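Local coordinates for protein hydrogenase (NiFe) small subunit HydA (Allochromatium vinosum, PDB 3MYR) that forms the iron-sulfur, electron-transferring subunit of a heterodimeric [NiFe] hydrogenase that probably catalyses oxidation of H2 by an electron acceptor, at residues G118-R123 against Q254-A258; F179-H185 against G221-A227. All blocks are in the same frame, centred on the assembly; numbering follows the deposited sequence.

Interaction 1: residues G118-R123 against Q254-A258; sequences GLPQAR and QFWDA
Two short, loosely helical pieces meet side by side. G118 starts the first with phi/psi of 56/-147; L119 to Q121 turn helically, with A122 N to L119 O at 2.9 Å, before A122 and R123 become extended. In 254-258, a 3-10 turn at F255-W256 is closed by D257 N to Q254 O at 3.1 Å. CA atoms register G118 with Q254 (6.4 Å) and A122 with W256 (6.1 Å).

W256, chi1 m and chi2 108°, points its CB toward the partner and brings its NE1 to 3.6 Å from G118 C and 3.3 Å from L119 N, another donor, without bonding. L119, with chi1 and chi2 both t, sets CD2 over one indole face, 4.2 Å from the five-membered-ring centroid and 13° off its normal: a CH-pi contact. A122 CB lies 3.7 Å from W256 CB. D257, chi1 m, aims its carboxylate at the end of the turn, where R123 N donates to D257 OD2 (2.9 Å, 160°). A water accepts from G118 N (3.0 Å) and Q254 N (2.7 Å).

This joins the N-terminal part, whose C113 and C147 bind one [4Fe-4S] cluster beside G118 and W256, to the C-terminal part with the other two. Because D257 OD1 also forms a salt bridge with R48 of the large subunit, one carboxylate ties the backbone of 118-123 to the heterodimer interface, its charge answered from the other chain.

Interaction 2: residues F179-H185 against G221-A227; sequences FYGQSIH and GPTTYNA. With SF4 (iron/sulfur cluster), chain J; F3S (Fe3-s4 cluster), chain K.
Segments 179-185 and 221-227 run antiparallel. The first comes off a helix that begins earlier in the chain, the second begins with a 3-10 turn at G221-P222; Q182-S183 and T224-N226 are extended, while I184 and H185 turn helical (phi/psi -53/-51 and -65/-25). CA atoms pair F179 with A227 (5.1 Å), Y180 with N226 (4.6 Å), S183 with Y225 (4.2 Å, a single beta bridge) and H185 with P222 (4.7 Å).

Backbone hydrogen bonds fix this register. I184 N donates to T224 O (2.8 Å, 165°) and H185 N to G221 O (3.2 Å, 149°); G221 O also accepts T224 N (3.2 Å).

Metal coordination identifies the site. H185, chi1 t and chi2 76°, binds SF4 FE4 through ND1 at 2.0 Å, the histidine ligand characteristic of the distal cluster in [NiFe] hydrogenase small subunits; C188, C213 and C219 complete the set. I184 CG2 and G221 CA stand 3.7 and 3.8 Å from SF4 S2, and a CB on G221 would clash with that sulfur. On the [3Fe-4S] cluster, N226 ND2 and T224 CG2 lie 3.6 and 3.7 Å from F3S S3.

Two CH-pi contacts supply ring packing: P222 CG sits 3.7 Å from the H185 ring centroid, 10° off the normal, and S183 CB 4.1 Å from that of Y225 (chi1 m), 14° off.

One water lies 3.1 Å from Y180 OH and 2.8 Å from N226 OD1, donating to both; another lies 2.7 Å from S183 OG and 2.7 Å from P222 O. Y180 OH is also hydrogen-bonded to P145 O, and S183 OG to D186 N.

In the fold
Interaction 2 is nested inside the chain loop closed by interaction 1; their centres are 18 Å apart, and their nearest atoms, about 7 Å apart, do not touch. Together they neighbour all three clusters of the electron-transfer chain. Interaction 1 adjoins the [4Fe-4S] cluster held by C14, C17, C113 and C147: the L119 side chain is about 5 Å from it, and that of W256 about 9 Å from the [3Fe-4S] cluster. Interaction 2 lines the [3Fe-4S] cluster and the histidine-ligated [4Fe-4S] cluster. Interaction 1 crosses between the N- and C-terminal parts against the large subunit, whereas interaction 2 lies within the C-terminal part, untouched by that chain.

Interaction 1: residues G118-R123 against Q254-A258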
ATOM      1  N   GLY A 118      12.757 -12.291   6.437  1.00 19.41           N
ATOM      2  CA  GLY A 118      11.339 -11.883   6.459  1.00 17.05           C
ATOM      3  C   GLY A 118      10.394 -12.793   5.608  1.00 18.30           C
ATOM      4  O   GLY A 118      10.570 -13.998   5.485  1.00 16.71           O
ATOM      5  N   LEU A 119       9.363 -12.197   5.045  1.00 18.33           N
ATOM      6  CA  LEU A 119       8.294 -12.939   4.463  1.00 18.68           C
ATOM      7  C   LEU A 119       8.718 -13.692   3.216  1.00 18.25           C
ATOM      8  O   LEU A 119       8.394 -14.845   3.091  1.00 15.98           O
ATOM      9  CB  LEU A 119       7.153 -12.007   4.147  1.00 17.52           C
ATOM     10  CG  LEU A 119       5.768 -12.502   3.898  1.00 23.50           C
ATOM     11  CD1 LEU A 119       4.847 -11.614   3.066  1.00 19.84           C
ATOM     12  CD2 LEU A 119       5.417 -13.942   4.184  1.00 21.31           C
ATOM     13  N   PRO A 120       9.386 -13.023   2.260  1.00 18.85           N
ATOM     14  CA  PRO A 120       9.815 -13.779   1.047  1.00 17.72           C
ATOM     15  C   PRO A 120      10.685 -15.017   1.384  1.00 19.70           C
ATOM     16  O   PRO A 120      10.694 -16.028   0.656  1.00 18.80           O
ATOM     17  CB  PRO A 120      10.677 -12.753   0.262  1.00 17.70           C
ATOM     18  CG  PRO A 120      10.102 -11.355   0.718  1.00 15.38           C
ATOM     19  CD  PRO A 120       9.875 -11.631   2.277  1.00 15.18           C
ATOM     20  N   GLN A 121      11.323 -14.975   2.533  1.00 19.17           N
ATOM     21  CA  GLN A 121      12.175 -16.074   2.962  1.00 18.33           C
ATOM     22  C   GLN A 121      11.448 -17.148   3.785  1.00 20.48           C
ATOM     23  O   GLN A 121      12.005 -18.236   4.007  1.00 21.71           O
ATOM     24  CB  GLN A 121      13.386 -15.546   3.728  1.00 18.74           C
ATOM     25  CG  GLN A 121      14.458 -16.599   3.875  1.00 24.84           C
ATOM     26  CD  GLN A 121      14.938 -16.774   5.280  1.00 38.79           C
ATOM     27  OE1 GLN A 121      16.144 -16.662   5.474  1.00 51.76           O
ATOM     28  NE2 GLN A 121      14.033 -16.807   6.287  1.00 31.28           N
ATOM     29  N   ALA A 122      10.192 -16.898   4.179  1.00 20.22           N
ATOM     30  CA  ALA A 122       9.465 -17.883   4.944  1.00 20.33           C
ATOM     31  C   ALA A 122       9.269 -19.155   4.061  1.00 21.48           C
ATOM     32  O   ALA A 122       9.152 -19.069   2.809  1.00 19.72           O
ATOM     33  CB  ALA A 122       8.078 -17.282   5.359  1.00 18.47           C
ATOM     34  N   ARG A 123       9.175 -20.338   4.699  1.00 22.33           N
ATOM     35  CA  ARG A 123       8.998 -21.587   3.936  1.00 24.14           C
ATOM     36  C   ARG A 123       7.907 -21.502   2.894  1.00 24.11           C
ATOM     37  O   ARG A 123       6.778 -21.143   3.222  1.00 22.38           O
ATOM     38  CB  ARG A 123       8.676 -22.754   4.912  1.00 25.47           C
ATOM     39  CG  ARG A 123       9.969 -23.229   5.572  1.00 34.64           C
ATOM     40  CD  ARG A 123       9.795 -24.015   6.873  1.00 47.97           C
ATOM     41  NE  ARG A 123       8.773 -25.090   6.837  1.00 55.12           N
ATOM     42  CZ  ARG A 123       8.167 -25.567   7.955  1.00 59.05           C
ATOM     43  NH1 ARG A 123       7.262 -26.544   7.875  1.00 54.80           N
ATOM     44  NH2 ARG A 123       8.455 -25.061   9.184  1.00 54.88           N
ATOM     45  N   GLN A 254      12.956 -15.261  11.171  1.00 17.49           N
ATOM     46  CA  GLN A 254      12.037 -16.392  10.983  1.00 18.35           C
ATOM     47  C   GLN A 254      10.761 -16.400  11.810  1.00 18.95           C
ATOM     48  O   GLN A 254      10.259 -17.461  12.156  1.00 18.67           O
ATOM     49  CB  GLN A 254      12.795 -17.744  11.159  1.00 22.28           C
ATOM     50  CG  GLN A 254      13.794 -18.053   9.955  1.00 25.23           C
ATOM     51  CD  GLN A 254      15.115 -17.276  10.152  1.00 32.52           C
ATOM     52  OE1 GLN A 254      15.708 -17.340  11.239  1.00 30.10           O
ATOM     53  NE2 GLN A 254      15.510 -16.482   9.179  1.00 26.80           N
ATOM     54  N   PHE A 255      10.188 -15.245  12.134  1.00 17.77           N
ATOM     55  CA  PHE A 255       9.028 -15.275  13.002  1.00 17.55           C
ATOM     56  C   PHE A 255       7.831 -15.887  12.289  1.00 18.86           C
ATOM     57  O   PHE A 255       6.941 -16.386  12.942  1.00 17.02           O
ATOM     58  CB  PHE A 255       8.678 -13.871  13.555  1.00 17.13           C
ATOM     59  CG  PHE A 255       8.003 -12.963  12.544  1.00 18.49           C
ATOM     60  CD1 PHE A 255       6.591 -12.844  12.543  1.00 17.83           C
ATOM     61  CD2 PHE A 255       8.766 -12.149  11.691  1.00 15.66           C
ATOM     62  CE1 PHE A 255       5.964 -11.978  11.652  1.00 19.12           C
ATOM     63  CE2 PHE A 255       8.149 -11.227  10.795  1.00 16.14           C
ATOM     64  CZ  PHE A 255       6.750 -11.117  10.794  1.00 13.36           C
ATOM     65  N   TRP A 256       7.817 -15.837  10.955  1.00 18.23           N
ATOM     66  CA  TRP A 256       6.712 -16.437  10.195  1.00 18.85           C
ATOM     67  C   TRP A 256       6.659 -17.936  10.363  1.00 19.48           C
ATOM     68  O   TRP A 256       5.609 -18.529  10.143  1.00 21.07           O
ATOM     69  CB  TRP A 256       6.853 -16.183   8.682  1.00 15.64           C
ATOM     70  CG  TRP A 256       6.846 -14.684   8.356  1.00 16.13           C
ATOM     71  CD1 TRP A 256       7.907 -13.933   7.961  1.00 16.88           C
ATOM     72  CD2 TRP A 256       5.705 -13.829   8.317  1.00 14.59           C
ATOM     73  NE1 TRP A 256       7.523 -12.609   7.772  1.00 17.55           N
ATOM     74  CE2 TRP A 256       6.163 -12.530   7.934  1.00 16.93           C
ATOM     75  CE3 TRP A 256       4.328 -14.028   8.591  1.00 17.33           C
ATOM     76  CZ2 TRP A 256       5.294 -11.422   7.790  1.00 16.42           C
ATOM     77  CZ3 TRP A 256       3.449 -12.942   8.470  1.00 13.50           C
ATOM     78  CH2 TRP A 256       3.947 -11.614   8.126  1.00 13.09           C
ATOM     79  N   ASP A 257       7.796 -18.551  10.681  1.00 19.94           N
ATOM     80  CA  ASP A 257       7.845 -19.987  10.758  1.00 22.34           C
ATOM     81  C   ASP A 257       7.937 -20.467  12.192  1.00 23.69           C
ATOM     82  O   ASP A 257       8.491 -21.526  12.419  1.00 24.14           O
ATOM     83  CB  ASP A 257       9.012 -20.538   9.888  1.00 19.85           C
ATOM     84  CG  ASP A 257       8.732 -20.345   8.356  1.00 23.16           C
ATOM     85  OD1 ASP A 257       7.588 -20.689   7.962  1.00 22.65           O
ATOM     86  OD2 ASP A 257       9.597 -19.824   7.567  1.00 21.68           O
ATOM     87  N   ALA A 258       7.418 -19.708  13.148  1.00 24.35           N
ATOM     88  CA  ALA A 258       7.522 -20.151  14.538  1.00 27.87           C
ATOM     89  C   ALA A 258       6.328 -21.000  15.006  1.00 28.98           C
ATOM     90  O   ALA A 258       6.062 -20.987  16.170  1.00 34.67           O
ATOM     91  CB  ALA A 258       7.710 -18.917  15.501  1.00 24.36           C
TER
HETATM   92  O   HOH W   1      13.358 -13.896   8.868  1.00 12.31           O

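Interaction 2: residues F179-H185 against G221-A227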
ATOM      1  N   PHE A 179      16.373   0.387  21.103  1.00 18.53           N
ATOM      2  CA  PHE A 179      15.040   0.066  20.650  1.00 18.71           C
ATOM      3  C   PHE A 179      14.754  -1.418  20.782  1.00 18.82           C
ATOM      4  O   PHE A 179      13.581  -1.817  20.895  1.00 17.59           O
ATOM      5  CB  PHE A 179      14.854   0.589  19.207  1.00 16.75           C
ATOM      6  CG  PHE A 179      15.133   2.070  19.097  1.00 17.98           C
ATOM      7  CD1 PHE A 179      14.489   2.959  19.961  1.00 18.69           C
ATOM      8  CD2 PHE A 179      16.132   2.550  18.262  1.00 20.01           C
ATOM      9  CE1 PHE A 179      14.758   4.359  19.909  1.00 21.06           C
ATOM     10  CE2 PHE A 179      16.430   3.955  18.219  1.00 18.60           C
ATOM     11  CZ  PHE A 179      15.753   4.824  19.046  1.00 19.53           C
ATOM     12  N   TYR A 180      15.829  -2.227  20.739  1.00 17.10           N
ATOM     13  CA  TYR A 180      15.651  -3.665  20.690  1.00 16.28           C
ATOM     14  C   TYR A 180      16.335  -4.344  21.890  1.00 18.73           C
ATOM     15  O   TYR A 180      16.429  -5.551  21.924  1.00 19.42           O
ATOM     16  CB  TYR A 180      16.187  -4.249  19.394  1.00 15.30           C
ATOM     17  CG  TYR A 180      15.501  -3.673  18.217  1.00 15.84           C
ATOM     18  CD1 TYR A 180      16.035  -2.526  17.571  1.00 16.55           C
ATOM     19  CD2 TYR A 180      14.342  -4.251  17.703  1.00 15.53           C
ATOM     20  CE1 TYR A 180      15.420  -2.002  16.433  1.00 15.08           C
ATOM     21  CE2 TYR A 180      13.680  -3.696  16.570  1.00 15.06           C
ATOM     22  CZ  TYR A 180      14.208  -2.568  15.975  1.00 11.76           C
ATOM     23  OH  TYR A 180      13.582  -1.971  14.895  1.00 12.67           O
ATOM     24  N   GLY A 181      16.727  -3.580  22.904  1.00 16.49           N
ATOM     25  CA  GLY A 181      17.536  -4.136  23.962  1.00 15.87           C
ATOM     26  C   GLY A 181      16.683  -4.941  24.953  1.00 19.13           C
ATOM     27  O   GLY A 181      17.229  -5.678  25.737  1.00 18.02           O
ATOM     28  N   GLN A 182      15.371  -4.746  24.986  1.00 17.98           N
ATOM     29  CA  GLN A 182      14.507  -5.444  26.012  1.00 18.81           C
ATOM     30  C   GLN A 182      13.373  -6.132  25.304  1.00 18.05           C
ATOM     31  O   GLN A 182      12.898  -5.653  24.263  1.00 16.90           O
ATOM     32  CB  GLN A 182      13.905  -4.452  27.031  1.00 21.12           C
ATOM     33  CG  GLN A 182      14.955  -3.628  27.816  1.00 19.46           C
ATOM     34  CD  GLN A 182      15.862  -4.414  28.835  1.00 28.41           C
ATOM     35  OE1 GLN A 182      16.758  -3.800  29.461  1.00 34.41           O
ATOM     36  NE2 GLN A 182      15.605  -5.714  29.052  1.00 19.01           N
ATOM     37  N   SER A 183      12.905  -7.238  25.865  1.00 18.83           N
ATOM     38  CA  SER A 183      11.848  -7.991  25.237  1.00 17.96           C
ATOM     39  C   SER A 183      10.556  -7.260  25.497  1.00 18.57           C
ATOM     40  O   SER A 183      10.408  -6.539  26.501  1.00 18.31           O
ATOM     41  CB  SER A 183      11.740  -9.431  25.810  1.00 18.25           C
ATOM     42  OG  SER A 183      11.247  -9.390  27.139  1.00 20.44           O
ATOM     43  N   ILE A 184       9.593  -7.488  24.625  1.00 15.48           N
ATOM     44  CA  ILE A 184       8.215  -7.030  24.841  1.00 16.16           C
ATOM     45  C   ILE A 184       7.693  -7.505  26.228  1.00 16.88           C
ATOM     46  O   ILE A 184       7.119  -6.709  27.036  1.00 15.65           O
ATOM     47  CB  ILE A 184       7.298  -7.597  23.734  1.00 14.90           C
ATOM     48  CG1 ILE A 184       7.672  -7.075  22.296  1.00 18.23           C
ATOM     49  CG2 ILE A 184       5.783  -7.368  24.014  1.00 13.87           C
ATOM     50  CD1 ILE A 184       7.455  -5.560  22.092  1.00 13.34           C
ATOM     51  N   HIS A 185       7.854  -8.801  26.477  1.00 14.96           N
ATOM     52  CA  HIS A 185       7.311  -9.402  27.667  1.00 15.69           C
ATOM     53  C   HIS A 185       7.977  -8.825  28.950  1.00 17.96           C
ATOM     54  O   HIS A 185       7.350  -8.754  29.987  1.00 17.25           O
ATOM     55  CB  HIS A 185       7.468 -10.909  27.462  1.00 14.29           C
ATOM     56  CG  HIS A 185       6.983 -11.764  28.571  1.00 14.44           C
ATOM     57  ND1 HIS A 185       5.618 -12.016  28.795  1.00 16.06           N
ATOM     58  CD2 HIS A 185       7.687 -12.537  29.460  1.00 15.18           C
ATOM     59  CE1 HIS A 185       5.530 -12.905  29.773  1.00 19.34           C
ATOM     60  NE2 HIS A 185       6.760 -13.297  30.130  1.00 18.23           N
ATOM     61  N   GLY A 221       5.391 -12.283  22.697  1.00 17.35           N
ATOM     62  CA  GLY A 221       6.156 -11.324  23.456  1.00 17.23           C
ATOM     63  C   GLY A 221       7.356 -11.845  24.241  1.00 18.69           C
ATOM     64  O   GLY A 221       8.369 -11.112  24.324  1.00 17.83           O
ATOM     65  N   PRO A 222       7.242 -13.054  24.883  1.00 18.28           N
ATOM     66  CA  PRO A 222       8.395 -13.524  25.670  1.00 16.87           C
ATOM     67  C   PRO A 222       9.732 -13.681  24.943  1.00 18.22           C
ATOM     68  O   PRO A 222      10.743 -13.577  25.611  1.00 16.49           O
ATOM     69  CB  PRO A 222       7.949 -14.861  26.277  1.00 18.88           C
ATOM     70  CG  PRO A 222       6.342 -14.730  26.358  1.00 16.15           C
ATOM     71  CD  PRO A 222       5.987 -13.826  25.164  1.00 17.62           C
ATOM     72  N   THR A 223       9.739 -13.855  23.610  1.00 18.02           N
ATOM     73  CA  THR A 223      10.976 -14.089  22.839  1.00 18.87           C
ATOM     74  C   THR A 223      11.124 -12.985  21.779  1.00 19.46           C
ATOM     75  O   THR A 223      11.959 -13.103  20.906  1.00 19.94           O
ATOM     76  CB  THR A 223      10.962 -15.450  22.097  1.00 20.49           C
ATOM     77  OG1 THR A 223       9.799 -15.525  21.250  1.00 18.60           O
ATOM     78  CG2 THR A 223      10.991 -16.654  23.133  1.00 20.11           C
ATOM     79  N   THR A 224      10.384 -11.882  21.921  1.00 15.72           N
ATOM     80  CA  THR A 224      10.435 -10.801  20.939  1.00 16.16           C
ATOM     81  C   THR A 224      11.038  -9.528  21.484  1.00 18.03           C
ATOM     82  O   THR A 224      10.579  -9.015  22.534  1.00 16.62           O
ATOM     83  CB  THR A 224       8.996 -10.521  20.399  1.00 15.79           C
ATOM     84  OG1 THR A 224       8.489 -11.782  19.873  1.00 15.05           O
ATOM     85  CG2 THR A 224       9.063  -9.491  19.246  1.00 11.41           C
ATOM     86  N   TYR A 225      11.992  -8.969  20.725  1.00 17.28           N
ATOM     87  CA  TYR A 225      12.722  -7.776  21.170  1.00 17.06           C
ATOM     88  C   TYR A 225      12.324  -6.565  20.313  1.00 16.54           C
ATOM     89  O   TYR A 225      12.471  -6.630  19.089  1.00 14.94           O
ATOM     90  CB  TYR A 225      14.278  -8.036  21.134  1.00 16.86           C
ATOM     91  CG  TYR A 225      14.720  -8.935  22.299  1.00 18.19           C
ATOM     92  CD1 TYR A 225      15.265  -8.399  23.489  1.00 20.72           C
ATOM     93  CD2 TYR A 225      14.460 -10.293  22.261  1.00 20.02           C
ATOM     94  CE1 TYR A 225      15.590  -9.260  24.598  1.00 17.83           C
ATOM     95  CE2 TYR A 225      14.818 -11.148  23.310  1.00 22.43           C
ATOM     96  CZ  TYR A 225      15.324 -10.611  24.488  1.00 24.11           C
ATOM     97  OH  TYR A 225      15.594 -11.494  25.509  1.00 25.16           O
ATOM     98  N   ASN A 226      11.697  -5.538  20.917  1.00 13.94           N
ATOM     99  CA  ASN A 226      11.173  -4.371  20.142  1.00 14.99           C
ATOM    100  C   ASN A 226      10.756  -3.368  21.186  1.00 14.97           C
ATOM    101  O   ASN A 226      10.774  -3.714  22.367  1.00 15.59           O
ATOM    102  CB  ASN A 226       9.996  -4.741  19.219  1.00 15.85           C
ATOM    103  CG  ASN A 226       9.902  -3.807  17.992  1.00 16.53           C
ATOM    104  OD1 ASN A 226      10.447  -2.746  18.030  1.00 16.37           O
ATOM    105  ND2 ASN A 226       9.282  -4.248  16.879  1.00 15.71           N
ATOM    106  N   ALA A 227      10.419  -2.134  20.778  1.00 15.08           N
ATOM    107  CA  ALA A 227      10.129  -1.035  21.715  1.00 14.83           C
ATOM    108  C   ALA A 227       8.617  -0.790  21.842  1.00 14.22           C
ATOM    109  O   ALA A 227       8.206   0.244  22.387  1.00 16.46           O
ATOM    110  CB  ALA A 227      10.793   0.290  21.225  1.00 11.27           C
TER
HETATM  111 FE1  SF4 J2002       2.304  -9.163  27.551  1.00 14.74          FE
HETATM  112 FE2  SF4 J2002       1.276 -11.669  28.209  1.00 13.15          FE
HETATM  113 FE3  SF4 J2002       2.295 -11.178  25.716  1.00 14.22          FE
HETATM  114 FE4  SF4 J2002       3.946 -11.333  27.888  1.00 13.95          FE
HETATM  115  S1  SF4 J2002       2.670 -12.988  26.994  1.00 13.55           S
HETATM  116  S2  SF4 J2002       4.082  -9.839  26.209  1.00 12.43           S
HETATM  117  S3  SF4 J2002       2.630 -10.329  29.489  1.00 13.18           S
HETATM  118  S4  SF4 J2002       0.447 -10.188  26.669  1.00 13.95           S
HETATM  119 FE1  F3S K2003       4.969  -7.695  18.445  1.00 14.38          FE
HETATM  120 FE3  F3S K2003       5.598  -6.610  16.072  1.00 14.50          FE
HETATM  121 FE4  F3S K2003       5.575  -5.073  18.174  1.00 13.78          FE
HETATM  122  S1  F3S K2003       4.000  -8.163  16.434  1.00 16.43           S
HETATM  123  S2  F3S K2003       4.106  -5.934  19.529  1.00 12.66           S
HETATM  124  S3  F3S K2003       6.968  -6.809  17.864  1.00 14.26           S
HETATM  125  S4  F3S K2003       4.895  -4.509  16.187  1.00 12.85           S
HETATM  126  O   HOH W   2      10.778  -1.080  15.786  1.00 11.09           O
HETATM  127  O   HOH W   3      11.070 -12.025  27.857  1.00 19.03           O